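Long-range contacts in nuclear RNA export factor 2 (Drosophila melanogaster, PDB 6MRK), which works with Panx, Piwi and Nxt1 in cotranscriptional transposon silencing in the ovary and may take part in mRNA export, the present chain being its NTF2-like domain: residues Asn21-Glu25 with Leu35-Tyr39; Pro103-Asp108 with Leu131-Glu135; Val161-Asp165 with Arg176-Ile180. The contacts are given in a common frame with arbitrary orientation. Numbering follows the deposited sequence.

Interaction 1: Asn21-Glu25 with Leu35-Tyr39; sequences NYLRE and LYKYY
In this NTF2-like domain, the long helix 12-27 packs against the loop that follows it, and the contact ties both to the sheet: Tyr22 meets Phe160 edge-to-face, and Tyr38 bonds through its backbone to Ile180 of strand 176-188. Asn21-Glu25 are one helical turn, closed by Glu25 N to Asn21 O at 3.0 Å. Residues 36-38 of Leu35-Tyr39 have helical phi/psi angles, and Tyr38 N bonds to Leu35 O at 3.2 Å. The nearest CA atoms are those of Glu25 and Leu35 at 7.4 Å, so side chains make the contact (347 Å² buried). Tyr22 is the main contributor. With chi1 t, its ring reaches three residues: Tyr22 CD2 lies 3.5 Å from Tyr38 CE2, over one face of the Tyr38 ring (centroids 5.2 Å apart, planes at 59°); Tyr22 CE2 lies 4.1 Å from Leu35 CD2; and Tyr39 OH donates a hydrogen bond to Tyr22 OH at 3.0 Å. Leu35 (mt) and the chi1 m rotamers of Tyr38 and Tyr39 put these atoms around the Tyr22 ring. Leu23 points away and packs on His107 and Phe109 of strand 104-119; Arg24 makes a cation-pi contact with Phe109. Glu25 (chi1 and chi2 t) points toward the loop, Glu25 CG lying 3.8 Å from Leu35 CD2. Its carboxylate faces Lys37 too loosely for a salt bridge, with Glu25 OE1 4.3 Å from Lys37 NZ.

Interaction 2: Pro103-Asp108 with Leu131-Glu135; sequences PRVTHD and LLRDE
Antiparallel strands 104-119 and 123-135 form a beta hairpin in the mixed sheet of the NTF2-like fold. The axes of segments 104-107 and 131-135 approach to 4.5 Å, with N-to-C directions at 152°. Val105-Asp134 (CA-CA 4.7 Å) and His107-Leu132 (4.1 Å) are non-hydrogen-bonded pairs flanking the hydrogen-bonded pair Thr106-Arg133 (5.3 Å). Thr106 N to Arg133 O (3.1 Å) and Arg133 N to Thr106 O (2.9 Å) bond that pair both ways; Glu135 N to Arg104 O (3.0 Å) and Asp108 N to Leu131 O (2.8 Å) extend the pattern. Val105, His107, Leu132 and Asp134 share one face, where Val105 CG1 meets Leu132 CD1 at 4.0 Å, His107 CD2 lies 4.0 Å from Leu132 CD2, and helix 12-27 sets Phe26 on Val105 and Leu23 on His107. Asp134 forms a salt bridge with Arg65 of helix 59-70. Arg104, Thr106, Arg133 and Glu135 occupy the other, more exposed face, where Glu135 (chi1 m) stands between two arginines in a salt-bridge network. Its link to Arg104 is long and out of the guanidinium plane (Arg104 NE to Glu135 OE1 4.0 Å), whereas Arg133 NE donates to Glu135 OE2 at 3.0 Å.

Interaction 3: Val161-Asp165 with Arg176-Ile180; sequences VVTFD and RRLKI
Strands 152-166 and 176-188 form a beta hairpin in the NTF2-like sheet. Arg176-Ile180 runs antiparallel to Val161-Asp165; the axes of the two segments approach to 4.6 Å, with N-to-C directions at 151°. At Arg176 the guanidinium lies flat on the Phe164 ring (chi1 m), centres 4.1 Å apart and planes at 16°, an off-centre cation-pi contact. Arg177 forms a hydrogen-bonded pair with Asp165: Arg177 N to Asp165 O is 2.7 Å, and Asp165 N to Arg177 O is 3.1 Å. Leu178 faces Phe164 in a non-hydrogen-bonded pair (CA-CA 5.1 Å), and from chi1 t Leu178 CD1 touches both Phe164 CE1 (3.7 Å) and Val162 CG2 (3.8 Å). Lys179 pairs with Thr163, with Thr163 N to Lys179 O at 2.8 Å and Lys179 N to Thr163 O at 2.9 Å. Ile180 closes the register opposite Val162 (CA-CA 4.3 Å). Val161 meets an apolar side chain and Thr163 the backbone of the NTF2-related export protein chain, so the hairpin contributes to the heterodimer with Nxt1/p15. The Val162-Phe164-Leu178-Ile180 face is mainly apolar toward Leu14, Phe18 and Tyr22 of helix 12-27, with Arg176 covering Phe164 at its end; Thr163, Asp165, Arg177 and Lys179 make the polar face, and four backbone hydrogen bonds, two in each hydrogen-bonded pair, define the antiparallel register.

Helix 12-27 connects all three contacts: besides supplying Asn21-Glu25, it packs on the Val105-His107 face of interaction 2 and the Phe164-Leu178-Ile180 face of interaction 3. Interactions 1 and 3 (centres 12 Å apart) join through a backbone hydrogen bond, Tyr38 O to Ile180 N at 2.6 Å, and a probable one, Lys37 O to Lys179 NZ, whose modelled 2.3 Å is unusually short and calls for caution at 2.8 Å resolution. Interactions 1 and 2 (centres 16 Å apart) touch by packing, Leu23 O being 3.4 Å from His107 CE1. Interactions 2 and 3 lie 25 Å apart between centres, linked by neighbouring strands 123-135 and 152-166. Among the three, interaction 3 alone meets the partner chain.

Interaction 1: Asn21-Glu25 with Leu35-Tyr39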
ATOM      1  N   ASN A  21     -16.128  -5.251   3.884  1.00 40.08           N
ATOM      2  CA  ASN A  21     -16.788  -4.921   5.179  1.00 40.03           C
ATOM      3  C   ASN A  21     -16.026  -3.773   5.849  1.00 37.11           C
ATOM      4  O   ASN A  21     -16.660  -2.781   6.256  1.00 36.51           O
ATOM      5  CB  ASN A  21     -16.911  -6.131   6.111  1.00 44.15           C
ATOM      6  CG  ASN A  21     -18.053  -7.051   5.726  1.00 47.36           C
ATOM      7  OD1 ASN A  21     -19.078  -6.606   5.218  1.00 57.30           O
ATOM      8  ND2 ASN A  21     -17.884  -8.341   5.940  1.00 45.66           N
ATOM      9  N   TYR A  22     -14.707  -3.909   5.963  1.00 35.59           N
ATOM     10  CA  TYR A  22     -13.788  -2.876   6.505  1.00 32.76           C
ATOM     11  C   TYR A  22     -13.988  -1.521   5.807  1.00 32.03           C
ATOM     12  O   TYR A  22     -14.068  -0.515   6.497  1.00 29.99           O
ATOM     13  CB  TYR A  22     -12.325  -3.286   6.317  1.00 32.56           C
ATOM     14  CG  TYR A  22     -11.410  -2.204   6.804  1.00 31.76           C
ATOM     15  CD1 TYR A  22     -11.184  -1.078   6.031  1.00 33.06           C
ATOM     16  CD2 TYR A  22     -10.897  -2.238   8.086  1.00 32.02           C
ATOM     17  CE1 TYR A  22     -10.412  -0.028   6.496  1.00 35.74           C
ATOM     18  CE2 TYR A  22     -10.118  -1.199   8.570  1.00 35.83           C
ATOM     19  CZ  TYR A  22      -9.871  -0.084   7.773  1.00 38.05           C
ATOM     20  OH  TYR A  22      -9.092   0.956   8.211  1.00 38.90           O
ATOM     21  N   LEU A  23     -13.989  -1.484   4.472  1.00 33.20           N
ATOM     22  CA  LEU A  23     -14.205  -0.243   3.681  1.00 32.33           C
ATOM     23  C   LEU A  23     -15.579   0.341   4.012  1.00 35.00           C
ATOM     24  O   LEU A  23     -15.653   1.542   4.296  1.00 36.24           O
ATOM     25  CB  LEU A  23     -14.084  -0.554   2.186  1.00 31.83           C
ATOM     26  CG  LEU A  23     -12.734  -0.231   1.548  1.00 30.97           C
ATOM     27  CD1 LEU A  23     -11.593  -0.368   2.523  1.00 31.24           C
ATOM     28  CD2 LEU A  23     -12.473  -1.111   0.348  1.00 30.83           C
ATOM     29  N   ARG A  24     -16.638  -0.468   3.985  1.00 37.96           N
ATOM     30  CA  ARG A  24     -18.000   0.036   4.280  1.00 41.31           C
ATOM     31  C   ARG A  24     -18.030   0.648   5.680  1.00 39.32           C
ATOM     32  O   ARG A  24     -18.750   1.626   5.855  1.00 42.04           O
ATOM     33  CB  ARG A  24     -19.046  -1.064   4.137  1.00 47.78           C
ATOM     34  CG  ARG A  24     -19.631  -1.153   2.735  1.00 59.39           C
ATOM     35  CD  ARG A  24     -20.346  -2.479   2.516  1.00 68.93           C
ATOM     36  NE  ARG A  24     -20.707  -2.775   1.125  1.00 75.73           N
ATOM     37  CZ  ARG A  24     -20.351  -3.869   0.440  1.00 77.23           C
ATOM     38  NH1 ARG A  24     -19.595  -4.808   0.990  1.00 74.07           N
ATOM     39  NH2 ARG A  24     -20.765  -4.027  -0.807  1.00 81.53           N
ATOM     40  N   GLU A  25     -17.285   0.106   6.638  1.00 37.80           N
ATOM     41  CA  GLU A  25     -17.358   0.552   8.050  1.00 39.34           C
ATOM     42  C   GLU A  25     -16.447   1.754   8.303  1.00 40.33           C
ATOM     43  O   GLU A  25     -16.646   2.412   9.335  1.00 43.32           O
ATOM     44  CB  GLU A  25     -16.975  -0.592   8.974  1.00 44.02           C
ATOM     45  CG  GLU A  25     -17.313  -0.326  10.424  1.00 50.48           C
ATOM     46  CD  GLU A  25     -17.430  -1.606  11.241  1.00 60.09           C
ATOM     47  OE1 GLU A  25     -17.235  -2.713  10.660  1.00 59.80           O
ATOM     48  OE2 GLU A  25     -17.714  -1.505  12.452  1.00 68.47           O
ATOM     49  N   LEU A  35     -13.610   0.343  14.276  1.00 36.16           N
ATOM     50  CA  LEU A  35     -12.508  -0.375  13.590  1.00 35.26           C
ATOM     51  C   LEU A  35     -11.412  -0.672  14.607  1.00 32.81           C
ATOM     52  O   LEU A  35     -10.392  -1.227  14.198  1.00 31.99           O
ATOM     53  CB  LEU A  35     -11.962   0.473  12.441  1.00 34.77           C
ATOM     54  CG  LEU A  35     -12.988   0.922  11.403  1.00 34.00           C
ATOM     55  CD1 LEU A  35     -12.395   1.972  10.480  1.00 33.03           C
ATOM     56  CD2 LEU A  35     -13.499  -0.259  10.605  1.00 34.28           C
ATOM     57  N   TYR A  36     -11.615  -0.305  15.872  1.00 33.21           N
ATOM     58  CA  TYR A  36     -10.620  -0.530  16.951  1.00 36.21           C
ATOM     59  C   TYR A  36     -10.307  -2.031  16.998  1.00 35.81           C
ATOM     60  O   TYR A  36      -9.170  -2.384  17.351  1.00 37.82           O
ATOM     61  CB  TYR A  36     -11.101   0.040  18.297  1.00 37.37           C
ATOM     62  CG  TYR A  36     -10.108  -0.119  19.426  1.00 37.93           C
ATOM     63  CD1 TYR A  36      -8.931   0.619  19.469  1.00 39.24           C
ATOM     64  CD2 TYR A  36     -10.325  -1.047  20.435  1.00 37.36           C
ATOM     65  CE1 TYR A  36      -8.006   0.447  20.486  1.00 38.00           C
ATOM     66  CE2 TYR A  36      -9.415  -1.226  21.465  1.00 36.24           C
ATOM     67  CZ  TYR A  36      -8.251  -0.482  21.483  1.00 37.11           C
ATOM     68  OH  TYR A  36      -7.367  -0.657  22.502  1.00 38.94           O
ATOM     69  N   LYS A  37     -11.267  -2.874  16.596  1.00 34.16           N
ATOM     70  CA  LYS A  37     -11.192  -4.354  16.733  1.00 31.02           C
ATOM     71  C   LYS A  37     -10.128  -4.944  15.815  1.00 29.05           C
ATOM     72  O   LYS A  37      -9.632  -5.997  16.157  1.00 29.77           O
ATOM     73  CB  LYS A  37     -12.530  -5.028  16.429  1.00 30.41           C
ATOM     74  CG  LYS A  37     -13.130  -4.689  15.076  1.00 32.42           C
ATOM     75  CD  LYS A  37     -14.263  -5.596  14.648  1.00 32.85           C
ATOM     76  CE  LYS A  37     -15.257  -4.886  13.753  1.00 33.76           C
ATOM     77  NZ  LYS A  37     -16.587  -5.524  13.827  1.00 34.98           N
ATOM     78  N   TYR A  38      -9.806  -4.332  14.681  1.00 29.65           N
ATOM     79  CA  TYR A  38      -8.871  -4.947  13.699  1.00 32.20           C
ATOM     80  C   TYR A  38      -7.424  -4.717  14.112  1.00 31.30           C
ATOM     81  O   TYR A  38      -6.545  -5.439  13.642  1.00 31.45           O
ATOM     82  CB  TYR A  38      -8.975  -4.351  12.296  1.00 33.36           C
ATOM     83  CG  TYR A  38     -10.299  -4.532  11.612  1.00 34.53           C
ATOM     84  CD1 TYR A  38     -10.653  -5.731  11.020  1.00 37.24           C
ATOM     85  CD2 TYR A  38     -11.203  -3.492  11.559  1.00 36.80           C
ATOM     86  CE1 TYR A  38     -11.882  -5.883  10.397  1.00 38.33           C
ATOM     87  CE2 TYR A  38     -12.432  -3.627  10.942  1.00 35.06           C
ATOM     88  CZ  TYR A  38     -12.764  -4.820  10.348  1.00 35.81           C
ATOM     89  OH  TYR A  38     -13.978  -4.916   9.750  1.00 40.08           O
ATOM     90  N   TYR A  39      -7.184  -3.669  14.888  1.00 31.65           N
ATOM     91  CA  TYR A  39      -5.819  -3.155  15.142  1.00 31.89           C
ATOM     92  C   TYR A  39      -5.357  -3.763  16.457  1.00 31.31           C
ATOM     93  O   TYR A  39      -6.159  -4.281  17.231  1.00 32.72           O
ATOM     94  CB  TYR A  39      -5.790  -1.620  15.062  1.00 30.80           C
ATOM     95  CG  TYR A  39      -6.031  -1.077  13.676  1.00 28.82           C
ATOM     96  CD1 TYR A  39      -4.982  -0.908  12.789  1.00 29.68           C
ATOM     97  CD2 TYR A  39      -7.307  -0.775  13.233  1.00 28.19           C
ATOM     98  CE1 TYR A  39      -5.186  -0.435  11.498  1.00 29.96           C
ATOM     99  CE2 TYR A  39      -7.530  -0.298  11.948  1.00 29.76           C
ATOM    100  CZ  TYR A  39      -6.467  -0.130  11.076  1.00 29.33           C
ATOM    101  OH  TYR A  39      -6.678   0.321   9.810  1.00 28.72           O
TER

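Interaction 2: Pro103-Asp108 with Leu131-Glu135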
ATOM      1  N   PRO A 103     -11.760  12.821   6.741  1.00 42.50           N
ATOM      2  CA  PRO A 103     -13.116  13.116   6.299  1.00 41.13           C
ATOM      3  C   PRO A 103     -13.968  11.864   6.099  1.00 40.46           C
ATOM      4  O   PRO A 103     -13.461  10.783   6.001  1.00 41.26           O
ATOM      5  CB  PRO A 103     -12.928  13.831   4.954  1.00 42.25           C
ATOM      6  CG  PRO A 103     -11.529  13.452   4.515  1.00 43.28           C
ATOM      7  CD  PRO A 103     -10.730  13.265   5.788  1.00 43.20           C
ATOM      8  N   ARG A 104     -15.266  12.085   6.019  1.00 42.62           N
ATOM      9  CA  ARG A 104     -16.246  11.063   5.614  1.00 44.08           C
ATOM     10  C   ARG A 104     -16.017  10.736   4.143  1.00 43.64           C
ATOM     11  O   ARG A 104     -15.698  11.666   3.369  1.00 40.60           O
ATOM     12  CB  ARG A 104     -17.663  11.590   5.819  1.00 46.44           C
ATOM     13  CG  ARG A 104     -18.658  10.468   6.018  1.00 48.75           C
ATOM     14  CD  ARG A 104     -20.031  11.006   6.277  1.00 50.66           C
ATOM     15  NE  ARG A 104     -20.975   9.930   6.045  1.00 57.37           N
ATOM     16  CZ  ARG A 104     -22.257   9.962   6.375  1.00 60.60           C
ATOM     17  NH1 ARG A 104     -22.774  11.035   6.954  1.00 63.86           N
ATOM     18  NH2 ARG A 104     -23.022   8.916   6.123  1.00 63.63           N
ATOM     19  N   VAL A 105     -16.187   9.468   3.776  1.00 44.79           N
ATOM     20  CA  VAL A 105     -16.042   9.015   2.364  1.00 42.20           C
ATOM     21  C   VAL A 105     -17.236   8.127   2.020  1.00 39.64           C
ATOM     22  O   VAL A 105     -18.008   7.804   2.921  1.00 45.94           O
ATOM     23  CB  VAL A 105     -14.698   8.293   2.128  1.00 39.99           C
ATOM     24  CG1 VAL A 105     -13.506   9.180   2.459  1.00 39.56           C
ATOM     25  CG2 VAL A 105     -14.613   6.979   2.894  1.00 38.44           C
ATOM     26  N   THR A 106     -17.380   7.844   0.731  1.00 37.98           N
ATOM     27  CA  THR A 106     -18.180   6.762   0.111  1.00 37.53           C
ATOM     28  C   THR A 106     -17.271   6.155  -0.966  1.00 37.83           C
ATOM     29  O   THR A 106     -16.917   6.879  -1.901  1.00 35.21           O
ATOM     30  CB  THR A 106     -19.487   7.327  -0.467  1.00 36.97           C
ATOM     31  OG1 THR A 106     -20.304   7.763   0.622  1.00 41.52           O
ATOM     32  CG2 THR A 106     -20.284   6.345  -1.286  1.00 34.70           C
ATOM     33  N   HIS A 107     -16.858   4.899  -0.822  1.00 37.52           N
ATOM     34  CA  HIS A 107     -16.055   4.194  -1.851  1.00 34.77           C
ATOM     35  C   HIS A 107     -16.961   3.813  -3.025  1.00 32.19           C
ATOM     36  O   HIS A 107     -18.110   3.421  -2.786  1.00 34.26           O
ATOM     37  CB  HIS A 107     -15.369   2.959  -1.255  1.00 34.31           C
ATOM     38  CG  HIS A 107     -14.541   3.233  -0.053  1.00 33.08           C
ATOM     39  ND1 HIS A 107     -15.107   3.458   1.180  1.00 32.32           N
ATOM     40  CD2 HIS A 107     -13.201   3.268   0.117  1.00 34.77           C
ATOM     41  CE1 HIS A 107     -14.151   3.646   2.067  1.00 34.12           C
ATOM     42  NE2 HIS A 107     -12.961   3.529   1.443  1.00 35.62           N
ATOM     43  N   ASP A 108     -16.435   3.869  -4.246  1.00 32.16           N
ATOM     44  CA  ASP A 108     -17.114   3.340  -5.458  1.00 32.24           C
ATOM     45  C   ASP A 108     -16.680   1.877  -5.628  1.00 33.08           C
ATOM     46  O   ASP A 108     -15.647   1.625  -6.245  1.00 37.14           O
ATOM     47  CB  ASP A 108     -16.827   4.239  -6.665  1.00 31.70           C
ATOM     48  CG  ASP A 108     -17.339   3.711  -8.001  1.00 32.67           C
ATOM     49  OD1 ASP A 108     -17.938   2.620  -8.023  1.00 32.89           O
ATOM     50  OD2 ASP A 108     -17.109   4.383  -9.023  1.00 33.27           O
ATOM     51  N   LEU A 131     -11.687   4.259  -6.267  1.00 33.48           N
ATOM     52  CA  LEU A 131     -12.135   5.660  -6.317  1.00 33.20           C
ATOM     53  C   LEU A 131     -13.115   5.839  -5.166  1.00 33.80           C
ATOM     54  O   LEU A 131     -13.957   4.938  -4.945  1.00 32.92           O
ATOM     55  CB  LEU A 131     -12.776   5.924  -7.681  1.00 34.30           C
ATOM     56  CG  LEU A 131     -13.470   7.277  -7.818  1.00 37.97           C
ATOM     57  CD1 LEU A 131     -13.021   8.003  -9.079  1.00 39.39           C
ATOM     58  CD2 LEU A 131     -14.988   7.127  -7.795  1.00 39.27           C
ATOM     59  N   LEU A 132     -12.962   6.931  -4.425  1.00 33.39           N
ATOM     60  CA  LEU A 132     -13.920   7.300  -3.363  1.00 32.07           C
ATOM     61  C   LEU A 132     -14.293   8.769  -3.509  1.00 31.27           C
ATOM     62  O   LEU A 132     -13.572   9.537  -4.192  1.00 27.12           O
ATOM     63  CB  LEU A 132     -13.351   6.989  -1.975  1.00 32.78           C
ATOM     64  CG  LEU A 132     -11.969   7.546  -1.625  1.00 32.61           C
ATOM     65  CD1 LEU A 132     -12.019   9.024  -1.272  1.00 31.55           C
ATOM     66  CD2 LEU A 132     -11.379   6.765  -0.455  1.00 33.08           C
ATOM     67  N   ARG A 133     -15.435   9.111  -2.929  1.00 32.92           N
ATOM     68  CA  ARG A 133     -15.902  10.508  -2.863  1.00 36.71           C
ATOM     69  C   ARG A 133     -15.626  10.994  -1.442  1.00 37.09           C
ATOM     70  O   ARG A 133     -16.078  10.337  -0.492  1.00 36.89           O
ATOM     71  CB  ARG A 133     -17.367  10.627  -3.281  1.00 36.45           C
ATOM     72  CG  ARG A 133     -17.979  11.957  -2.874  1.00 40.82           C
ATOM     73  CD  ARG A 133     -19.422  12.135  -3.297  1.00 44.48           C
ATOM     74  NE  ARG A 133     -20.283  11.026  -2.901  1.00 49.10           N
ATOM     75  CZ  ARG A 133     -20.949  10.221  -3.733  1.00 50.77           C
ATOM     76  NH1 ARG A 133     -20.887  10.390  -5.045  1.00 48.82           N
ATOM     77  NH2 ARG A 133     -21.707   9.255  -3.239  1.00 53.58           N
ATOM     78  N   ASP A 134     -14.847  12.065  -1.326  1.00 38.86           N
ATOM     79  CA  ASP A 134     -14.700  12.846  -0.071  1.00 44.78           C
ATOM     80  C   ASP A 134     -15.941  13.739   0.079  1.00 44.41           C
ATOM     81  O   ASP A 134     -16.304  14.473  -0.873  1.00 40.41           O
ATOM     82  CB  ASP A 134     -13.375  13.618  -0.035  1.00 47.08           C
ATOM     83  CG  ASP A 134     -13.130  14.407   1.246  1.00 47.43           C
ATOM     84  OD1 ASP A 134     -14.116  14.820   1.890  1.00 50.59           O
ATOM     85  OD2 ASP A 134     -11.950  14.625   1.582  1.00 48.93           O
ATOM     86  N   GLU A 135     -16.584  13.654   1.239  1.00 46.18           N
ATOM     87  CA  GLU A 135     -17.871  14.333   1.503  1.00 48.68           C
ATOM     88  C   GLU A 135     -17.658  15.329   2.622  1.00 50.42           C
ATOM     89  O   GLU A 135     -16.826  15.106   3.500  1.00 57.57           O
ATOM     90  CB  GLU A 135     -18.938  13.323   1.892  1.00 47.52           C
ATOM     91  CG  GLU A 135     -18.912  12.116   0.994  1.00 49.25           C
ATOM     92  CD  GLU A 135     -20.152  11.267   1.116  1.00 50.34           C
ATOM     93  OE1 GLU A 135     -20.633  11.114   2.254  1.00 52.00           O
ATOM     94  OE2 GLU A 135     -20.638  10.787   0.076  1.00 50.98           O
TER

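Interaction 3: Val161-Asp165 with Arg176-Ile180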
ATOM      1  N   VAL A 161      -1.266  -5.488   5.606  1.00 27.32           N
ATOM      2  CA  VAL A 161      -0.633  -6.747   6.091  1.00 26.37           C
ATOM      3  C   VAL A 161      -1.433  -7.194   7.308  1.00 26.31           C
ATOM      4  O   VAL A 161      -1.505  -6.413   8.271  1.00 28.09           O
ATOM      5  CB  VAL A 161       0.849  -6.541   6.434  1.00 26.12           C
ATOM      6  CG1 VAL A 161       1.527  -7.863   6.749  1.00 25.01           C
ATOM      7  CG2 VAL A 161       1.576  -5.799   5.316  1.00 26.49           C
ATOM      8  N   VAL A 162      -2.049  -8.366   7.244  1.00 25.15           N
ATOM      9  CA  VAL A 162      -3.004  -8.819   8.290  1.00 26.86           C
ATOM     10  C   VAL A 162      -2.582 -10.206   8.764  1.00 26.50           C
ATOM     11  O   VAL A 162      -2.022 -10.947   7.980  1.00 26.38           O
ATOM     12  CB  VAL A 162      -4.453  -8.801   7.764  1.00 28.01           C
ATOM     13  CG1 VAL A 162      -4.720  -7.581   6.901  1.00 26.90           C
ATOM     14  CG2 VAL A 162      -4.815 -10.074   7.010  1.00 29.03           C
ATOM     15  N   THR A 163      -2.833 -10.524  10.023  1.00 29.60           N
ATOM     16  CA  THR A 163      -2.539 -11.855  10.593  1.00 32.44           C
ATOM     17  C   THR A 163      -3.853 -12.502  10.987  1.00 36.35           C
ATOM     18  O   THR A 163      -4.841 -11.769  11.260  1.00 41.12           O
ATOM     19  CB  THR A 163      -1.652 -11.786  11.831  1.00 33.07           C
ATOM     20  OG1 THR A 163      -2.266 -10.800  12.661  1.00 35.53           O
ATOM     21  CG2 THR A 163      -0.216 -11.433  11.523  1.00 33.18           C
ATOM     22  N   PHE A 164      -3.829 -13.825  11.008  1.00 39.67           N
ATOM     23  CA  PHE A 164      -4.958 -14.713  11.349  1.00 40.69           C
ATOM     24  C   PHE A 164      -4.647 -15.357  12.704  1.00 44.14           C
ATOM     25  O   PHE A 164      -3.563 -15.946  12.874  1.00 47.89           O
ATOM     26  CB  PHE A 164      -5.135 -15.711  10.205  1.00 41.45           C
ATOM     27  CG  PHE A 164      -5.491 -15.125   8.860  1.00 41.00           C
ATOM     28  CD1 PHE A 164      -6.103 -13.887   8.750  1.00 42.42           C
ATOM     29  CD2 PHE A 164      -5.278 -15.844   7.699  1.00 40.27           C
ATOM     30  CE1 PHE A 164      -6.465 -13.377   7.515  1.00 41.81           C
ATOM     31  CE2 PHE A 164      -5.635 -15.324   6.465  1.00 40.90           C
ATOM     32  CZ  PHE A 164      -6.231 -14.095   6.373  1.00 40.19           C
ATOM     33  N   ASP A 165      -5.545 -15.180  13.667  1.00 49.05           N
ATOM     34  CA  ASP A 165      -5.419 -15.695  15.055  1.00 53.95           C
ATOM     35  C   ASP A 165      -6.671 -16.501  15.382  1.00 56.70           C
ATOM     36  O   ASP A 165      -7.770 -16.032  15.015  1.00 55.65           O
ATOM     37  CB  ASP A 165      -5.369 -14.574  16.091  1.00 58.49           C
ATOM     38  CG  ASP A 165      -4.521 -13.378  15.705  1.00 65.44           C
ATOM     39  OD1 ASP A 165      -4.010 -13.360  14.576  1.00 73.35           O
ATOM     40  OD2 ASP A 165      -4.394 -12.463  16.543  1.00 71.96           O
ATOM     41  N   ARG A 176     -11.068 -17.924  12.871  1.00 48.34           N
ATOM     42  CA  ARG A 176      -9.984 -16.929  12.662  1.00 50.43           C
ATOM     43  C   ARG A 176     -10.516 -15.515  12.898  1.00 42.31           C
ATOM     44  O   ARG A 176     -11.545 -15.155  12.339  1.00 35.63           O
ATOM     45  CB  ARG A 176      -9.377 -17.093  11.268  1.00 59.65           C
ATOM     46  CG  ARG A 176      -8.168 -18.021  11.236  1.00 64.73           C
ATOM     47  CD  ARG A 176      -8.031 -18.763   9.921  1.00 66.73           C
ATOM     48  NE  ARG A 176      -8.368 -17.928   8.774  1.00 66.34           N
ATOM     49  CZ  ARG A 176      -7.987 -18.158   7.525  1.00 66.57           C
ATOM     50  NH1 ARG A 176      -8.355 -17.321   6.573  1.00 69.40           N
ATOM     51  NH2 ARG A 176      -7.232 -19.202   7.227  1.00 65.93           N
ATOM     52  N   ARG A 177      -9.820 -14.762  13.737  1.00 44.77           N
ATOM     53  CA  ARG A 177      -9.994 -13.298  13.890  1.00 47.31           C
ATOM     54  C   ARG A 177      -8.918 -12.637  13.022  1.00 42.96           C
ATOM     55  O   ARG A 177      -7.751 -13.111  13.017  1.00 40.42           O
ATOM     56  CB  ARG A 177      -9.939 -12.920  15.376  1.00 53.88           C
ATOM     57  CG  ARG A 177      -9.766 -11.431  15.649  1.00 59.89           C
ATOM     58  CD  ARG A 177     -10.563 -10.895  16.831  1.00 64.43           C
ATOM     59  NE  ARG A 177     -10.333 -11.594  18.096  1.00 68.73           N
ATOM     60  CZ  ARG A 177     -11.259 -12.254  18.800  1.00 70.69           C
ATOM     61  NH1 ARG A 177     -12.514 -12.326  18.379  1.00 65.80           N
ATOM     62  NH2 ARG A 177     -10.919 -12.846  19.932  1.00 71.70           N
ATOM     63  N   LEU A 178      -9.312 -11.630  12.251  1.00 40.18           N
ATOM     64  CA  LEU A 178      -8.373 -10.892  11.375  1.00 37.60           C
ATOM     65  C   LEU A 178      -7.804  -9.746  12.199  1.00 35.77           C
ATOM     66  O   LEU A 178      -8.590  -9.074  12.889  1.00 33.14           O
ATOM     67  CB  LEU A 178      -9.089 -10.386  10.125  1.00 36.77           C
ATOM     68  CG  LEU A 178      -8.147  -9.856   9.044  1.00 39.84           C
ATOM     69  CD1 LEU A 178      -8.549 -10.365   7.670  1.00 40.34           C
ATOM     70  CD2 LEU A 178      -8.089  -8.335   9.044  1.00 41.48           C
ATOM     71  N   LYS A 179      -6.489  -9.569  12.168  1.00 33.32           N
ATOM     72  CA  LYS A 179      -5.863  -8.385  12.791  1.00 34.70           C
ATOM     73  C   LYS A 179      -5.051  -7.688  11.712  1.00 33.39           C
ATOM     74  O   LYS A 179      -4.415  -8.390  10.925  1.00 32.35           O
ATOM     75  CB  LYS A 179      -4.978  -8.769  13.985  1.00 38.18           C
ATOM     76  CG  LYS A 179      -5.678  -9.035  15.317  1.00 39.18           C
ATOM     77  CD  LYS A 179      -6.805  -8.098  15.648  1.00 38.21           C
ATOM     78  CE  LYS A 179      -6.723  -7.555  17.053  1.00 38.50           C
ATOM     79  NZ  LYS A 179      -8.006  -6.934  17.447  1.00 40.14           N
ATOM     80  N   ILE A 180      -5.077  -6.360  11.689  1.00 32.70           N
ATOM     81  CA  ILE A 180      -4.185  -5.575  10.794  1.00 31.35           C
ATOM     82  C   ILE A 180      -2.879  -5.290  11.535  1.00 28.85           C
ATOM     83  O   ILE A 180      -2.907  -4.763  12.653  1.00 27.88           O
ATOM     84  CB  ILE A 180      -4.861  -4.299  10.278  1.00 31.44           C
ATOM     85  CG1 ILE A 180      -6.184  -4.612   9.582  1.00 32.38           C
ATOM     86  CG2 ILE A 180      -3.909  -3.575   9.347  1.00 31.47           C
ATOM     87  CD1 ILE A 180      -7.099  -3.431   9.489  1.00 34.72           C
TER